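Local coordinates for protein glucose-6-phosphate isomerase (Thermus thermophilus, PDB 1ZZG) that probably catalyses the reversible isomerisation of glucose 6-phosphate to fructose 6-phosphate in glycolysis and gluconeogenesis, at residues V56-R60 against L196-F201; V66-I72 against K117-V123; K82-F88 against R253-L257; P313-L317 against L366-S370. All coordinates share one frame; numbering follows the deposited sequence.

Contact 1. Residues V56-R60 against L196-F201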
loop_
_atom_site.group_PDB
_atom_site.type_symbol
_atom_site.label_atom_id
_atom_site.label_comp_id
_atom_site.label_asym_id
_atom_site.label_seq_id
_atom_site.Cartn_x
_atom_site.Cartn_y
_atom_site.Cartn_z
ATOM N N VAL A 56 26.145 -4.297 -14.635
ATOM C CA VAL A 56 25.556 -3.966 -13.341
ATOM C C VAL A 56 26.235 -4.793 -12.247
ATOM O O VAL A 56 26.629 -4.261 -11.207
ATOM C CB VAL A 56 24.030 -4.248 -13.333
ATOM C CG1 VAL A 56 23.475 -4.161 -11.913
ATOM C CG2 VAL A 56 23.323 -3.243 -14.233
ATOM N N ARG A 57 26.382 -6.094 -12.485
ATOM C CA ARG A 57 27.023 -6.967 -11.509
ATOM C C ARG A 57 28.460 -6.535 -11.216
ATOM O O ARG A 57 28.878 -6.482 -10.060
ATOM C CB ARG A 57 27.032 -8.418 -12.003
ATOM C CG ARG A 57 25.714 -9.177 -11.860
ATOM C CD ARG A 57 25.888 -10.600 -12.397
ATOM N NE ARG A 57 24.707 -11.452 -12.248
ATOM C CZ ARG A 57 24.193 -11.811 -11.079
ATOM N NH1 ARG A 57 24.755 -11.386 -9.957
ATOM N NH2 ARG A 57 23.133 -12.606 -11.030
ATOM N N ARG A 58 29.222 -6.238 -12.260
ATOM C CA ARG A 58 30.608 -5.832 -12.059
ATOM C C ARG A 58 30.704 -4.561 -11.222
ATOM O O ARG A 58 31.583 -4.433 -10.369
ATOM C CB ARG A 58 31.308 -5.644 -13.407
ATOM C CG ARG A 58 31.497 -6.947 -14.190
ATOM C CD ARG A 58 32.285 -7.995 -13.392
ATOM N NE ARG A 58 31.451 -8.867 -12.560
ATOM C CZ ARG A 58 30.629 -9.801 -13.037
ATOM N NH1 ARG A 58 30.522 -9.990 -14.346
ATOM N NH2 ARG A 58 29.920 -10.556 -12.207
ATOM N N TYR A 59 29.791 -3.626 -11.460
ATOM C CA TYR A 59 29.778 -2.378 -10.707
ATOM C C TYR A 59 29.488 -2.654 -9.237
ATOM O O TYR A 59 30.119 -2.082 -8.352
ATOM C CB TYR A 59 28.713 -1.423 -11.254
ATOM C CG TYR A 59 28.525 -0.191 -10.397
ATOM C CD1 TYR A 59 29.500 0.805 -10.347
ATOM C CD2 TYR A 59 27.384 -0.036 -9.612
ATOM C CE1 TYR A 59 29.339 1.923 -9.536
ATOM C CE2 TYR A 59 27.216 1.072 -8.802
ATOM C CZ TYR A 59 28.194 2.049 -8.767
ATOM O OH TYR A 59 28.010 3.155 -7.974
ATOM N N ARG A 60 28.523 -3.535 -8.985
ATOM C CA ARG A 60 28.138 -3.878 -7.620
ATOM C C ARG A 60 29.308 -4.510 -6.885
ATOM O O ARG A 60 29.643 -4.115 -5.767
ATOM C CB ARG A 60 26.952 -4.851 -7.635
ATOM C CG ARG A 60 26.374 -5.167 -6.261
ATOM C CD ARG A 60 27.057 -6.344 -5.555
ATOM N NE ARG A 60 26.482 -6.534 -4.223
ATOM C CZ ARG A 60 26.791 -5.791 -3.160
ATOM N NH1 ARG A 60 27.690 -4.814 -3.263
ATOM N NH2 ARG A 60 26.169 -5.997 -2.003
ATOM N N LEU A 196 17.499 -3.519 -12.014
ATOM C CA LEU A 196 18.675 -4.385 -11.935
ATOM C C LEU A 196 19.752 -3.889 -10.977
ATOM O O LEU A 196 20.319 -4.685 -10.223
ATOM C CB LEU A 196 19.282 -4.596 -13.321
ATOM C CG LEU A 196 18.320 -5.247 -14.318
ATOM C CD1 LEU A 196 19.013 -5.410 -15.651
ATOM C CD2 LEU A 196 17.837 -6.588 -13.773
ATOM N N LEU A 197 20.031 -2.589 -10.994
ATOM C CA LEU A 197 21.056 -2.037 -10.115
ATOM C C LEU A 197 20.728 -2.281 -8.635
ATOM O O LEU A 197 21.521 -2.883 -7.912
ATOM C CB LEU A 197 21.249 -0.537 -10.377
ATOM C CG LEU A 197 22.379 0.092 -9.549
ATOM C CD1 LEU A 197 23.696 -0.645 -9.826
ATOM C CD2 LEU A 197 22.509 1.569 -9.890
ATOM N N PRO A 198 19.562 -1.806 -8.159
ATOM C CA PRO A 198 19.277 -2.066 -6.743
ATOM C C PRO A 198 19.223 -3.562 -6.435
ATOM O O PRO A 198 19.678 -3.986 -5.383
ATOM C CB PRO A 198 17.932 -1.361 -6.511
ATOM C CG PRO A 198 17.326 -1.271 -7.901
ATOM C CD PRO A 198 18.525 -0.944 -8.755
ATOM N N LEU A 199 18.686 -4.363 -7.354
ATOM C CA LEU A 199 18.614 -5.806 -7.125
ATOM C C LEU A 199 19.997 -6.434 -6.990
ATOM O O LEU A 199 20.179 -7.406 -6.247
ATOM C CB LEU A 199 17.852 -6.508 -8.246
ATOM C CG LEU A 199 16.348 -6.657 -8.030
ATOM C CD1 LEU A 199 15.749 -7.384 -9.229
ATOM C CD2 LEU A 199 16.070 -7.432 -6.737
ATOM N N ALA A 200 20.970 -5.883 -7.710
ATOM C CA ALA A 200 22.332 -6.402 -7.636
ATOM C C ALA A 200 22.818 -6.245 -6.201
ATOM O O ALA A 200 23.305 -7.197 -5.598
ATOM C CB ALA A 200 23.248 -5.644 -8.597
ATOM N N PHE A 201 22.667 -5.039 -5.655
ATOM C CA PHE A 201 23.088 -4.761 -4.287
ATOM C C PHE A 201 22.263 -5.553 -3.280
ATOM O O PHE A 201 22.670 -5.723 -2.132
ATOM C CB PHE A 201 23.006 -3.257 -4.008
ATOM C CG PHE A 201 24.182 -2.489 -4.547
ATOM C CD1 PHE A 201 25.365 -2.398 -3.810
ATOM C CD2 PHE A 201 24.138 -1.925 -5.817
ATOM C CE1 PHE A 201 26.488 -1.752 -4.337
ATOM C CE2 PHE A 201 25.251 -1.280 -6.355
ATOM C CZ PHE A 201 26.431 -1.192 -5.614
HETATM O O HOH W 1 25.520 -9.246 -4.979
#
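R60 sets its CG over the centre of one face of the F201 ring. This atom stands 3.7 Å from the ring centroid and only 5° off the ring normal, a CH-pi contact. The chain leaves the backbone with CG anti to N and then turns at chi2 (-88°), so that the guanidinium passes beyond the ring centre toward CD1. There R60 NH1 comes to 3.4 Å from F201 CD1, which lies over the rim of one guanidinium face, the two planes being clearly tilted against each other. R60 NE points the other way, donating to a water at 3.0 Å. The same water donates to A200 O at 3.1 Å and thereby links the two helices. Segments 56-60 and 196-201, parts of helices 52-61 and 193-201, cross at -45° on one side of the parallel sheet of the first SIS domain. Y59 and L197 both rest on V156 of that sheet, and F201 reaches L119. Y59 meets the edge of the F201 ring, its CE2 3.9 Å from F201 CE2, and L197 CD1 also lies near the plane of that ring. This methyl approaches the Y59 ring obliquely, at 3.7 Å from CD2. At the start of the pair V56 turns CG1 into the angle between L196 O and the methyl of A200, touching A200 CB at 3.6 Å and also resting against L197 CA.

Contact 2. Residues V66-I72 against K117-V123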
loop_
_atom_site.group_PDB
_atom_site.type_symbol
_atom_site.label_atom_id
_atom_site.label_comp_id
_atom_site.label_asym_id
_atom_site.label_seq_id
_atom_site.Cartn_x
_atom_site.Cartn_y
_atom_site.Cartn_z
ATOM N N VAL A 66 29.004 -0.854 0.352
ATOM C CA VAL A 66 27.645 -0.347 0.531
ATOM C C VAL A 66 26.795 -1.155 1.512
ATOM O O VAL A 66 26.618 -2.363 1.348
ATOM C CB VAL A 66 26.890 -0.275 -0.821
ATOM C CG1 VAL A 66 25.437 0.137 -0.587
ATOM C CG2 VAL A 66 27.572 0.718 -1.750
ATOM N N GLU A 67 26.274 -0.471 2.529
ATOM C CA GLU A 67 25.407 -1.088 3.529
ATOM C C GLU A 67 24.023 -0.458 3.429
ATOM O O GLU A 67 23.029 -1.044 3.850
ATOM C CB GLU A 67 25.959 -0.881 4.939
ATOM C CG GLU A 67 27.057 -1.858 5.340
ATOM C CD GLU A 67 27.476 -1.699 6.795
ATOM O OE1 GLU A 67 26.583 -1.556 7.660
ATOM O OE2 GLU A 67 28.692 -1.728 7.076
ATOM N N ASP A 68 23.970 0.750 2.882
ATOM C CA ASP A 68 22.708 1.458 2.712
ATOM C C ASP A 68 22.612 1.984 1.285
ATOM O O ASP A 68 23.508 2.670 0.799
ATOM C CB ASP A 68 22.604 2.606 3.722
ATOM C CG ASP A 68 22.447 2.110 5.155
ATOM O OD1 ASP A 68 21.297 1.880 5.592
ATOM O OD2 ASP A 68 23.477 1.928 5.840
ATOM N N PHE A 69 21.516 1.641 0.616
ATOM C CA PHE A 69 21.272 2.055 -0.762
ATOM C C PHE A 69 20.091 3.023 -0.765
ATOM O O PHE A 69 18.958 2.620 -0.494
ATOM C CB PHE A 69 20.928 0.819 -1.601
ATOM C CG PHE A 69 20.887 1.069 -3.079
ATOM C CD1 PHE A 69 21.933 0.651 -3.895
ATOM C CD2 PHE A 69 19.792 1.698 -3.666
ATOM C CE1 PHE A 69 21.889 0.853 -5.276
ATOM C CE2 PHE A 69 19.740 1.905 -5.041
ATOM C CZ PHE A 69 20.792 1.480 -5.848
ATOM N N VAL A 70 20.350 4.295 -1.055
ATOM C CA VAL A 70 19.283 5.294 -1.083
ATOM C C VAL A 70 18.849 5.545 -2.525
ATOM O O VAL A 70 19.582 6.153 -3.308
ATOM C CB VAL A 70 19.744 6.643 -0.454
ATOM C CG1 VAL A 70 18.647 7.695 -0.604
ATOM C CG2 VAL A 70 20.096 6.442 1.026
ATOM N N LEU A 71 17.659 5.070 -2.880
ATOM C CA LEU A 71 17.166 5.271 -4.235
ATOM C C LEU A 71 16.284 6.509 -4.288
ATOM O O LEU A 71 15.197 6.532 -3.715
ATOM C CB LEU A 71 16.374 4.044 -4.711
ATOM C CG LEU A 71 16.169 3.871 -6.225
ATOM C CD1 LEU A 71 15.485 2.523 -6.474
ATOM C CD2 LEU A 71 15.338 5.022 -6.804
ATOM N N ILE A 72 16.763 7.549 -4.959
ATOM C CA ILE A 72 15.989 8.775 -5.092
ATOM C C ILE A 72 15.268 8.676 -6.430
ATOM O O ILE A 72 15.872 8.853 -7.493
ATOM C CB ILE A 72 16.886 10.039 -5.076
ATOM C CG1 ILE A 72 17.780 10.034 -3.827
ATOM C CG2 ILE A 72 16.006 11.289 -5.097
ATOM C CD1 ILE A 72 18.618 11.303 -3.622
ATOM N N LYS A 117 29.034 4.568 4.318
ATOM C CA LYS A 117 28.415 3.287 3.980
ATOM C C LYS A 117 27.181 3.456 3.101
ATOM O O LYS A 117 26.451 2.494 2.857
ATOM C CB LYS A 117 27.985 2.560 5.255
ATOM C CG LYS A 117 29.096 2.208 6.223
ATOM C CD LYS A 117 28.473 1.691 7.511
ATOM C CE LYS A 117 29.447 0.880 8.347
ATOM N NZ LYS A 117 28.749 0.250 9.507
ATOM N N THR A 118 26.958 4.676 2.622
ATOM C CA THR A 118 25.785 4.968 1.812
ATOM C C THR A 118 26.051 5.207 0.328
ATOM O O THR A 118 26.967 5.942 -0.041
ATOM C CB THR A 118 25.047 6.215 2.363
ATOM O OG1 THR A 118 24.722 6.012 3.745
ATOM C CG2 THR A 118 23.773 6.480 1.574
ATOM N N LEU A 119 25.248 4.567 -0.519
ATOM C CA LEU A 119 25.342 4.764 -1.959
ATOM C C LEU A 119 24.022 5.400 -2.374
ATOM O O LEU A 119 22.950 4.906 -2.015
ATOM C CB LEU A 119 25.518 3.438 -2.706
ATOM C CG LEU A 119 25.480 3.603 -4.230
ATOM C CD1 LEU A 119 26.632 4.502 -4.684
ATOM C CD2 LEU A 119 25.570 2.249 -4.903
ATOM N N VAL A 120 24.096 6.500 -3.112
ATOM C CA VAL A 120 22.896 7.186 -3.562
ATOM C C VAL A 120 22.702 6.935 -5.056
ATOM O O VAL A 120 23.630 7.096 -5.847
ATOM C CB VAL A 120 22.996 8.702 -3.297
ATOM C CG1 VAL A 120 21.709 9.398 -3.726
ATOM C CG2 VAL A 120 23.261 8.947 -1.815
ATOM N N ASN A 121 21.494 6.529 -5.428
ATOM C CA ASN A 121 21.166 6.239 -6.820
ATOM C C ASN A 121 20.031 7.150 -7.272
ATOM O O ASN A 121 18.881 6.963 -6.861
ATOM C CB ASN A 121 20.744 4.766 -6.948
ATOM C CG ASN A 121 20.375 4.364 -8.373
ATOM O OD1 ASN A 121 19.698 3.357 -8.575
ATOM N ND2 ASN A 121 20.828 5.138 -9.362
ATOM N N ALA A 122 20.355 8.144 -8.096
ATOM C CA ALA A 122 19.350 9.068 -8.609
ATOM C C ALA A 122 18.776 8.466 -9.885
ATOM O O ALA A 122 19.483 8.314 -10.885
ATOM C CB ALA A 122 19.973 10.413 -8.900
ATOM N N VAL A 123 17.489 8.139 -9.849
ATOM C CA VAL A 123 16.824 7.513 -10.981
ATOM C C VAL A 123 15.694 8.350 -11.564
ATOM O O VAL A 123 14.749 8.713 -10.859
ATOM C CB VAL A 123 16.238 6.143 -10.576
ATOM C CG1 VAL A 123 15.822 5.370 -11.824
ATOM C CG2 VAL A 123 17.260 5.357 -9.752
#
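V66 and F69 both pack on L119, F69 and L119 sharing one face of the parallel sheet of the first SIS domain, where strand 68-72 is flanked by 94-98 and 118-124. V66 CG2 presses on L119 CB at 3.5 Å, while F69 runs alongside the leucine and meets its CD2 through CE1. With CG anti to the backbone N, F69 extends its ring far enough along the sheet for CZ to reach N121 CB (3.5 Å). The ring stands nearly upright to the N121 amide, whose ND2 is held by V156 O and T158 OG1 of the next strand. Farther along, L71 CD2 meets V123 CG2. The other face carries V70 against T118 CG2 and I72 CD1 against V120 CG1 (3.6 Å). Between the faces the strands are zipped by regular parallel bonds, from D68 O accepting L119 N to I72 O accepting V123 N. D68 directs its carboxylate to R94 and H96. At the polar edge the extended chains of E67 and K117 lie side by side. E67 OE2 forms a salt bridge to K117 NZ at 3.1 Å, and OE1 adds a weak bond. A methionine in place of K117 would probably leave E67 with its long, weak ion pair to R94 and its carboxylate less firmly held. The backbone here is doubly gripped: K117 O accepts both E67 N and D68 N, each at 3.0 Å.

Contact 3. Residues K82-F88 against R253-L257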
loop_
_atom_site.group_PDB
_atom_site.type_symbol
_atom_site.label_atom_id
_atom_site.label_comp_id
_atom_site.label_asym_id
_atom_site.label_seq_id
_atom_site.Cartn_x
_atom_site.Cartn_y
_atom_site.Cartn_z
ATOM N N LYS A 82 11.110 -1.187 -5.660
ATOM C CA LYS A 82 10.512 -1.592 -4.379
ATOM C C LYS A 82 9.936 -3.000 -4.441
ATOM O O LYS A 82 10.179 -3.817 -3.557
ATOM C CB LYS A 82 9.382 -0.642 -3.944
ATOM C CG LYS A 82 9.829 0.633 -3.236
ATOM C CD LYS A 82 8.650 1.316 -2.538
ATOM C CE LYS A 82 9.100 2.545 -1.754
ATOM N NZ LYS A 82 7.987 3.155 -0.972
ATOM N N ALA A 83 9.156 -3.276 -5.479
ATOM C CA ALA A 83 8.543 -4.586 -5.632
ATOM C C ALA A 83 9.576 -5.715 -5.677
ATOM O O ALA A 83 9.401 -6.749 -5.034
ATOM C CB ALA A 83 7.683 -4.611 -6.894
ATOM N N LEU A 84 10.655 -5.504 -6.430
ATOM C CA LEU A 84 11.704 -6.512 -6.585
ATOM C C LEU A 84 12.623 -6.673 -5.368
ATOM O O LEU A 84 12.894 -7.798 -4.918
ATOM C CB LEU A 84 12.535 -6.192 -7.835
ATOM C CG LEU A 84 11.803 -6.338 -9.181
ATOM C CD1 LEU A 84 12.639 -5.732 -10.308
ATOM C CD2 LEU A 84 11.520 -7.815 -9.460
ATOM N N GLU A 85 13.103 -5.554 -4.833
ATOM C CA GLU A 85 13.995 -5.592 -3.677
ATOM C C GLU A 85 13.326 -6.176 -2.435
ATOM O O GLU A 85 13.955 -6.906 -1.674
ATOM C CB GLU A 85 14.519 -4.187 -3.374
ATOM C CG GLU A 85 15.557 -4.111 -2.247
ATOM C CD GLU A 85 14.943 -3.846 -0.886
ATOM O OE1 GLU A 85 14.109 -2.919 -0.789
ATOM O OE2 GLU A 85 15.299 -4.550 0.091
ATOM N N ALA A 86 12.051 -5.858 -2.235
ATOM C CA ALA A 86 11.325 -6.361 -1.076
ATOM C C ALA A 86 11.192 -7.878 -1.152
ATOM O O ALA A 86 11.216 -8.569 -0.137
ATOM C CB ALA A 86 9.944 -5.721 -1.005
ATOM N N ALA A 87 11.066 -8.393 -2.368
ATOM C CA ALA A 87 10.895 -9.823 -2.559
ATOM C C ALA A 87 12.187 -10.635 -2.624
ATOM O O ALA A 87 12.200 -11.816 -2.263
ATOM C CB ALA A 87 10.074 -10.072 -3.820
ATOM N N PHE A 88 13.276 -10.011 -3.055
ATOM C CA PHE A 88 14.512 -10.759 -3.212
ATOM C C PHE A 88 15.765 -10.238 -2.523
ATOM O O PHE A 88 16.873 -10.533 -2.966
ATOM C CB PHE A 88 14.783 -10.927 -4.710
ATOM C CG PHE A 88 13.602 -11.455 -5.477
ATOM C CD1 PHE A 88 13.050 -12.694 -5.158
ATOM C CD2 PHE A 88 13.036 -10.712 -6.509
ATOM C CE1 PHE A 88 11.949 -13.190 -5.859
ATOM C CE2 PHE A 88 11.935 -11.197 -7.221
ATOM C CZ PHE A 88 11.387 -12.440 -6.895
ATOM N N ARG A 253 6.409 -11.187 0.746
ATOM C CA ARG A 253 7.639 -10.844 0.031
ATOM C C ARG A 253 7.291 -9.972 -1.181
ATOM O O ARG A 253 8.063 -9.088 -1.569
ATOM C CB ARG A 253 8.357 -12.115 -0.433
ATOM C CG ARG A 253 8.872 -12.992 0.704
ATOM C CD ARG A 253 9.423 -14.288 0.146
ATOM N NE ARG A 253 10.504 -14.029 -0.798
ATOM C CZ ARG A 253 10.904 -14.882 -1.732
ATOM N NH1 ARG A 253 10.303 -16.059 -1.850
ATOM N NH2 ARG A 253 11.909 -14.561 -2.540
ATOM N N LEU A 254 6.124 -10.225 -1.765
ATOM C CA LEU A 254 5.647 -9.466 -2.922
ATOM C C LEU A 254 4.660 -8.368 -2.513
ATOM O O LEU A 254 3.827 -7.955 -3.314
ATOM C CB LEU A 254 4.952 -10.394 -3.918
ATOM C CG LEU A 254 5.783 -11.378 -4.740
ATOM C CD1 LEU A 254 4.849 -12.187 -5.631
ATOM C CD2 LEU A 254 6.802 -10.623 -5.591
ATOM N N SER A 255 4.756 -7.896 -1.275
ATOM C CA SER A 255 3.840 -6.864 -0.783
ATOM C C SER A 255 3.855 -5.558 -1.584
ATOM O O SER A 255 2.917 -4.770 -1.505
ATOM C CB SER A 255 4.150 -6.547 0.684
ATOM O OG SER A 255 5.387 -5.877 0.811
ATOM N N HIS A 256 4.915 -5.319 -2.348
ATOM C CA HIS A 256 5.000 -4.084 -3.120
ATOM C C HIS A 256 4.663 -4.260 -4.600
ATOM O O HIS A 256 4.678 -3.288 -5.362
ATOM C CB HIS A 256 6.392 -3.471 -2.954
ATOM C CG HIS A 256 6.659 -2.979 -1.564
ATOM N ND1 HIS A 256 6.282 -1.725 -1.135
ATOM C CD2 HIS A 256 7.186 -3.602 -0.484
ATOM C CE1 HIS A 256 6.562 -1.596 0.149
ATOM N NE2 HIS A 256 7.111 -2.722 0.569
ATOM N N LEU A 257 4.351 -5.491 -5.003
ATOM C CA LEU A 257 4.011 -5.755 -6.394
ATOM C C LEU A 257 2.680 -5.109 -6.784
ATOM O O LEU A 257 2.567 -4.530 -7.866
ATOM C CB LEU A 257 3.950 -7.264 -6.674
ATOM C CG LEU A 257 3.754 -7.634 -8.152
ATOM C CD1 LEU A 257 4.931 -7.121 -8.969
ATOM C CD2 LEU A 257 3.652 -9.143 -8.311
HETATM O O HOH W 2 7.270 -6.871 -3.222
#
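Polar contacts between R253 and A87 hold one end of this interface. R253 NH2 donates to A87 O at 2.8 Å; the oxygen sits near the guanidinium edge, a little out of its plane, and the donor is tilted from the carbonyl plane. NE adds a weak bond to the same oxygen at 3.1 Å. A bend at chi3 (59°) swings the guanidinium back onto this carbonyl. Its NH1 also makes a weak bond to V369 O, and R253 N is taken by E102 of the second subunit. A water ties the middle together: it donates to A83 O (2.8 Å) and R253 O (2.9 Å) and accepts from H256 N, bridging the helix to two backbone atoms of the 253-257 segment. Among the aromatic contacts, the F88 ring stands almost perpendicular to the R253 guanidinium, with CD1 3.4 Å from NH2. The H256 imidazole is approached obliquely by the methyl of A86, whose CB is 3.5 Å from CD2, and by K82 CD near ND1; the amine of K82 goes on to a salt bridge with D99. Apolar packing relies on small residues. A83 lets H256 CB come within 3.6 Å of its CA, and A87 CB receives L254 CD2 at 3.8 Å. A helix of the first SIS domain is thus seated on the type I beta turn L254-L257, which leads into helix 257-269 of the second, a domain junction of the phosphoglucose isomerase fold lying beside the dimer interface.

Contact 4. Residues P313-L317 against L366-S370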
loop_
_atom_site.group_PDB
_atom_site.type_symbol
_atom_site.label_atom_id
_atom_site.label_comp_id
_atom_site.label_asym_id
_atom_site.label_seq_id
_atom_site.Cartn_x
_atom_site.Cartn_y
_atom_site.Cartn_z
ATOM N N PRO A 313 1.073 -18.290 -4.879
ATOM C CA PRO A 313 2.267 -19.127 -5.021
ATOM C C PRO A 313 1.868 -20.576 -4.725
ATOM O O PRO A 313 0.921 -20.817 -3.978
ATOM C CB PRO A 313 3.206 -18.555 -3.967
ATOM C CG PRO A 313 2.255 -18.160 -2.881
ATOM C CD PRO A 313 1.152 -17.473 -3.656
ATOM N N GLU A 314 2.572 -21.539 -5.305
ATOM C CA GLU A 314 2.226 -22.936 -5.061
ATOM C C GLU A 314 3.212 -23.672 -4.168
ATOM O O GLU A 314 2.953 -24.800 -3.751
ATOM C CB GLU A 314 2.077 -23.680 -6.386
ATOM C CG GLU A 314 0.933 -23.159 -7.227
ATOM C CD GLU A 314 0.630 -24.046 -8.414
ATOM O OE1 GLU A 314 1.515 -24.217 -9.276
ATOM O OE2 GLU A 314 -0.500 -24.571 -8.481
ATOM N N ALA A 315 4.336 -23.032 -3.869
ATOM C CA ALA A 315 5.347 -23.641 -3.020
ATOM C C ALA A 315 6.198 -22.586 -2.334
ATOM O O ALA A 315 6.403 -21.490 -2.865
ATOM C CB ALA A 315 6.243 -24.567 -3.851
ATOM N N PRO A 316 6.686 -22.897 -1.123
ATOM C CA PRO A 316 7.529 -21.973 -0.367
ATOM C C PRO A 316 8.966 -22.280 -0.750
ATOM O O PRO A 316 9.241 -23.351 -1.296
ATOM C CB PRO A 316 7.246 -22.367 1.073
ATOM C CG PRO A 316 7.158 -23.867 0.967
ATOM C CD PRO A 316 6.310 -24.059 -0.292
ATOM N N LEU A 317 9.877 -21.352 -0.486
ATOM C CA LEU A 317 11.282 -21.599 -0.770
ATOM C C LEU A 317 11.837 -22.318 0.460
ATOM O O LEU A 317 12.701 -23.184 0.355
ATOM C CB LEU A 317 12.029 -20.285 -1.013
ATOM C CG LEU A 317 11.538 -19.477 -2.218
ATOM C CD1 LEU A 317 12.461 -18.284 -2.434
ATOM C CD2 LEU A 317 11.512 -20.365 -3.467
ATOM N N LEU A 366 1.798 -19.072 -9.388
ATOM C CA LEU A 366 3.243 -19.002 -9.548
ATOM C C LEU A 366 3.790 -20.250 -8.869
ATOM O O LEU A 366 3.329 -20.627 -7.795
ATOM C CB LEU A 366 3.821 -17.776 -8.831
ATOM C CG LEU A 366 3.843 -16.409 -9.510
ATOM C CD1 LEU A 366 2.484 -16.081 -10.091
ATOM C CD2 LEU A 366 4.265 -15.368 -8.479
ATOM N N PRO A 367 4.778 -20.911 -9.486
ATOM C CA PRO A 367 5.323 -22.113 -8.848
ATOM C C PRO A 367 5.842 -21.790 -7.445
ATOM O O PRO A 367 5.728 -22.592 -6.523
ATOM C CB PRO A 367 6.437 -22.527 -9.800
ATOM C CG PRO A 367 5.877 -22.122 -11.143
ATOM C CD PRO A 367 5.293 -20.752 -10.859
ATOM N N GLU A 368 6.410 -20.600 -7.300
ATOM C CA GLU A 368 6.941 -20.132 -6.027
ATOM C C GLU A 368 7.338 -18.680 -6.249
ATOM O O GLU A 368 7.356 -18.220 -7.388
ATOM C CB GLU A 368 8.171 -20.956 -5.613
ATOM C CG GLU A 368 9.450 -20.696 -6.417
ATOM C CD GLU A 368 9.400 -21.240 -7.834
ATOM O OE1 GLU A 368 9.225 -22.467 -7.996
ATOM O OE2 GLU A 368 9.549 -20.444 -8.792
ATOM N N VAL A 369 7.637 -17.955 -5.176
ATOM C CA VAL A 369 8.053 -16.566 -5.320
ATOM C C VAL A 369 9.559 -16.551 -5.549
ATOM O O VAL A 369 10.346 -16.618 -4.602
ATOM C CB VAL A 369 7.713 -15.722 -4.070
ATOM C CG1 VAL A 369 8.174 -14.277 -4.281
ATOM C CG2 VAL A 369 6.209 -15.761 -3.813
ATOM N N SER A 370 9.944 -16.479 -6.821
ATOM C CA SER A 370 11.348 -16.463 -7.220
ATOM C C SER A 370 11.568 -15.442 -8.334
ATOM O O SER A 370 10.619 -15.027 -9.003
ATOM C CB SER A 370 11.761 -17.846 -7.725
ATOM O OG SER A 370 10.967 -18.243 -8.835
HETATM O O HOH W 3 7.204 -18.967 -2.561
#
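A315 O accepts from a water at 2.7 Å that in turn accepts from V369 N (2.8 Å). The water so joins two loops that leave neighbouring parallel strands, 306-313 and 360-366, in the mixed sheet of the second SIS domain. E368 CA adds a long CA-H...O contact to A315 O at 3.5 Å. The last trace of strand pairing is a weak bond from E314 N to L366 O at 2.8 Å, backed by the CA-H of P313 on the same oxygen. The carboxylate of E314 reaches away to a salt bridge with R3, outside the two loops. E368 takes chi1 of 72°, with CG between the backbone N and carbonyl carbon; a second bend at chi2 brings OE2 within 2.6 Å of S370 OG, which donates to it from the anti side. S370 also caps A373 N of helix 371-391. An alanine in place of E368 would probably leave the S370 hydroxyl without its acceptor and open a gap beside L317. That leucine crosses E368 at about a right angle, and its backbone N is bound by E104 of the second subunit. L317 CD2 rests 3.6 Å from E368 CG, while CD1 reaches V369 O at 3.5 Å.

In the fold
From the N terminus, contacts 1, 2 and 3 open in turn on helix 52-61, strand 68-72 and helix 79-88. Contact 2 closes first, at 117-123, and is nested within contact 1, which closes at 196-201. The two touch where F201 packs on V66, F69 and L119, seating the helix pair on the parallel sheet. Contact 3 crosses both, closing only at 253-257, and joins the first SIS domain to the second. L199 of contact 1 packs on helix 79-88 of contact 3. Contact 4 follows in series, opening at 313-317 and closing at 366-370 at strand ends of the second domain's sheet, yet reaches contact 3 through R253 and F88; both lie against the other subunit.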